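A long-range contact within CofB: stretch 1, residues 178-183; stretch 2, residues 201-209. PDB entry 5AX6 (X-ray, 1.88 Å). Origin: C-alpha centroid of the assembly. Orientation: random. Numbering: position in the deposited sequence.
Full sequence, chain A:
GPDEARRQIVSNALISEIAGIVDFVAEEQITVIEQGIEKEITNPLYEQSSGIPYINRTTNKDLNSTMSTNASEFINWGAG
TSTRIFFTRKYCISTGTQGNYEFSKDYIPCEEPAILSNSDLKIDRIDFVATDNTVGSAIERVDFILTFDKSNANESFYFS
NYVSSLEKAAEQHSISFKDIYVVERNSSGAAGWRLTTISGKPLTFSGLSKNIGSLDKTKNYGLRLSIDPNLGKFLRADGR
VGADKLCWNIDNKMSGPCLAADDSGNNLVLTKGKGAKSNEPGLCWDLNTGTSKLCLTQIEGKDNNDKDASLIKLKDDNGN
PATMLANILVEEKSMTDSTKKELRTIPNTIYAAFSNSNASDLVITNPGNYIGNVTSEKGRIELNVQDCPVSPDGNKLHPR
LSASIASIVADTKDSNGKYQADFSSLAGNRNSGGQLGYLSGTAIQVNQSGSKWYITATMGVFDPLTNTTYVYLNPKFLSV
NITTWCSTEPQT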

# COMPACT_ATOMS: atom_id res chain seq x y z
N LYS A 178 9.29 -20.23 -28.88
CA LYS A 178 8.96 -19.57 -30.13
C LYS A 178 8.61 -20.64 -31.17
O LYS A 178 7.63 -20.52 -31.90
N ASP A 179 9.41 -21.69 -31.20
CA ASP A 179 9.07 -22.89 -31.96
C ASP A 179 9.97 -24.04 -31.55
O ASP A 179 10.91 -23.88 -30.75
N ILE A 180 9.65 -25.20 -32.11
CA ILE A 180 10.36 -26.43 -31.83
C ILE A 180 10.60 -27.13 -33.15
O ILE A 180 9.65 -27.40 -33.87
N TYR A 181 11.86 -27.40 -33.46
CA TYR A 181 12.21 -28.06 -34.72
C TYR A 181 12.84 -29.40 -34.44
O TYR A 181 13.51 -29.60 -33.43
N VAL A 182 12.63 -30.34 -35.36
CA VAL A 182 13.35 -31.60 -35.33
C VAL A 182 14.71 -31.41 -36.00
O VAL A 182 14.79 -30.83 -37.10
N VAL A 183 15.77 -31.86 -35.35
CA VAL A 183 17.09 -31.78 -35.96
C VAL A 183 17.73 -33.15 -36.01
O VAL A 183 17.29 -34.07 -35.32
N LYS A 201 11.63 -29.02 -46.81
CA LYS A 201 10.98 -28.11 -45.88
C LYS A 201 11.31 -28.49 -44.44
O LYS A 201 10.97 -29.59 -44.01
N PRO A 202 12.00 -27.60 -43.71
CA PRO A 202 12.38 -27.91 -42.33
C PRO A 202 11.18 -28.35 -41.51
O PRO A 202 10.11 -27.77 -41.63
N LEU A 203 11.39 -29.37 -40.69
CA LEU A 203 10.31 -30.04 -39.97
C LEU A 203 10.13 -29.48 -38.56
O LEU A 203 11.00 -29.63 -37.70
N THR A 204 8.99 -28.84 -38.33
CA THR A 204 8.65 -28.34 -36.99
C THR A 204 7.94 -29.44 -36.25
O THR A 204 7.42 -30.37 -36.88
N PHE A 205 7.92 -29.36 -34.93
CA PHE A 205 7.27 -30.42 -34.17
C PHE A 205 5.79 -30.56 -34.54
O PHE A 205 5.25 -31.67 -34.51
N SER A 206 5.14 -29.46 -34.90
CA SER A 206 3.72 -29.51 -35.25
C SER A 206 3.50 -30.38 -36.49
O SER A 206 2.48 -31.06 -36.60
N GLY A 207 4.47 -30.39 -37.40
CA GLY A 207 4.36 -31.23 -38.59
C GLY A 207 4.86 -32.66 -38.38
O GLY A 207 4.84 -33.47 -39.31
N LEU A 208 5.28 -32.98 -37.17
CA LEU A 208 5.98 -34.24 -36.94
C LEU A 208 5.08 -35.48 -37.01
O LEU A 208 5.51 -36.52 -37.52
N SER A 209 3.86 -35.38 -36.49
CA SER A 209 2.96 -36.53 -36.46
C SER A 209 2.70 -37.05 -37.88
O SER A 209 2.77 -38.25 -38.13

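A single beta bridge, pairing Tyr 181 with Thr 204, holds a strand of CofB against a segment that is about to turn, and mostly apolar side chains pack around that bridge, with one water joining the two stretches at its Asp 179 end. The alpha carbons of Tyr 181 and Thr 204 lie 4.2 Å apart, and two backbone hydrogen bonds flank the pair, both nearly straight. In one, Val 182 N donates to Leu 203 O (2.9 Å). In the other, Phe 205 N donates to Ile 180 O (2.8 Å). The same two carbonyl oxygens also receive CA-H...O contacts, Tyr 181 CA to Leu 203 O at 3.6 Å and Thr 204 CA to Ile 180 O at 3.4 Å, as expected where backbones run this close.

Tyr 181 packs with its ring against Thr 204 and Pro 202. Its CA-to-CB bond points away overall, yet with chi1 at -81° (m) the ring comes back over the partner stretch. Thr 204, in rotamer p, lays its methyl over one ring face: Thr 204 CG2 sits 3.7 Å from the Tyr 181 ring centroid and 20° off the normal, a CH-pi contact, and comes within 3.5 Å of Tyr 181 CZ. Pro 202 points toward stretch 1 and meets the ring at its edge, Pro 202 CB to Tyr 181 CE1 at 3.8 Å. The hydroxyl of Tyr 181 is hydrogen-bonded elsewhere in the structure.

Val 182, the next residue along the strand, points toward stretch 2 in rotamer t and is buried. Its CG2 approaches two leucines: Leu 203 CD2 at 4.0 Å and Leu 208 CD2 at 4.2 Å from Val 182 CG2. Both leucines have chi1 t and chi2 p, but Leu 203 leaves its backbone sideways whereas Leu 208 points toward the strand. The turn brings Leu 208 back to this small apolar cluster; within the turn, Leu 208 N donates to Phe 205 O at 3.0 Å, and Gly 207 N makes a weak bond to Thr 204 O, also at 3.0 Å.

Ile 180, with chi1 m and chi2 t, is buried and projects sideways. Ile 180 CG2 lies 3.8 Å from Phe 205 CB, beside the backbone bond between the same two residues. Phe 205 also starts sideways, in rotamer t, but its ring leads away, so CB rather than the ring makes the closest side-chain contact with Ile 180.

Asp 179 supplies the polar margin. Its chi1 of -142° falls between wells, and the carboxylate end comes nearer to stretch 2 than the start of the side chain suggests. Asp 179 OD1 accepts from the following amide, Ile 180 N, at 2.7 Å and lies 4.1 Å from Thr 204 CB. Water 1 donates to Asp 179 OD1 (3.0 Å) and accepts from Ser 206 N (2.9 Å), bridging a gap that direct contact does not close. Ser 206 OG, in rotamer p, hydrogen-bonds Thr 204 OG1 at 3.2 Å, while the Thr 204 methyl remains on the tyrosine face.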

# COMPACT_ATOMS: atom_id res chain seq x y z
CB LYS A 178 10.13 -18.71 -30.61
CG LYS A 178 9.81 -17.87 -31.85
CD LYS A 178 11.05 -17.16 -32.36
CE LYS A 178 10.74 -16.32 -33.59
NZ LYS A 178 10.06 -15.06 -33.19
CB ASP A 179 9.17 -22.65 -33.47
CG ASP A 179 8.05 -23.37 -34.25
OD1 ASP A 179 7.69 -24.52 -33.90
OD2 ASP A 179 7.50 -22.76 -35.20
CB ILE A 180 9.55 -27.35 -30.90
CG1 ILE A 180 9.32 -26.66 -29.55
CG2 ILE A 180 10.24 -28.69 -30.75
CD1 ILE A 180 8.34 -27.39 -28.65
CB TYR A 181 13.18 -27.20 -35.54
CG TYR A 181 12.53 -26.11 -36.34
CD1 TYR A 181 12.47 -26.18 -37.73
CD2 TYR A 181 11.97 -25.00 -35.72
CE1 TYR A 181 11.89 -25.17 -38.48
CE2 TYR A 181 11.39 -23.99 -36.45
CZ TYR A 181 11.35 -24.08 -37.83
OH TYR A 181 10.76 -23.07 -38.56
CB VAL A 182 12.56 -32.72 -36.03
CG1 VAL A 182 13.39 -33.99 -36.10
CG2 VAL A 182 11.25 -32.97 -35.31
CB VAL A 183 18.00 -30.77 -35.21
CG1 VAL A 183 17.42 -29.35 -35.35
CG2 VAL A 183 18.16 -31.15 -33.74
CB LYS A 201 9.46 -28.12 -46.08
CG LYS A 201 8.73 -27.06 -45.26
CD LYS A 201 7.22 -27.30 -45.26
CE LYS A 201 6.51 -26.34 -44.30
NZ LYS A 201 5.05 -26.60 -44.22
CB PRO A 202 12.96 -26.58 -41.81
CG PRO A 202 13.50 -25.93 -43.05
CD PRO A 202 12.51 -26.28 -44.14
CB LEU A 203 10.58 -31.54 -39.90
CG LEU A 203 9.57 -32.43 -39.17
CD1 LEU A 203 8.22 -32.43 -39.87
CD2 LEU A 203 10.10 -33.85 -39.03
CB THR A 204 7.75 -27.11 -37.04
OG1 THR A 204 6.49 -27.48 -37.62
CG2 THR A 204 8.40 -26.01 -37.85
CB PHE A 205 7.38 -30.18 -32.67
CG PHE A 205 6.76 -31.28 -31.86
CD1 PHE A 205 7.41 -32.50 -31.72
CD2 PHE A 205 5.51 -31.11 -31.29
CE1 PHE A 205 6.83 -33.53 -31.00
CE2 PHE A 205 4.93 -32.14 -30.56
CZ PHE A 205 5.59 -33.35 -30.42
CB SER A 206 3.16 -28.10 -35.48
OG SER A 206 3.38 -27.63 -36.80
CB LEU A 208 6.68 -34.23 -35.58
CG LEU A 208 7.41 -35.55 -35.30
CD1 LEU A 208 8.33 -35.91 -36.46
CD2 LEU A 208 8.18 -35.48 -33.99
CB SER A 209 1.64 -36.17 -35.77
OG SER A 209 0.63 -35.86 -36.71
O HOH W 1 5.73 -26.77 -33.91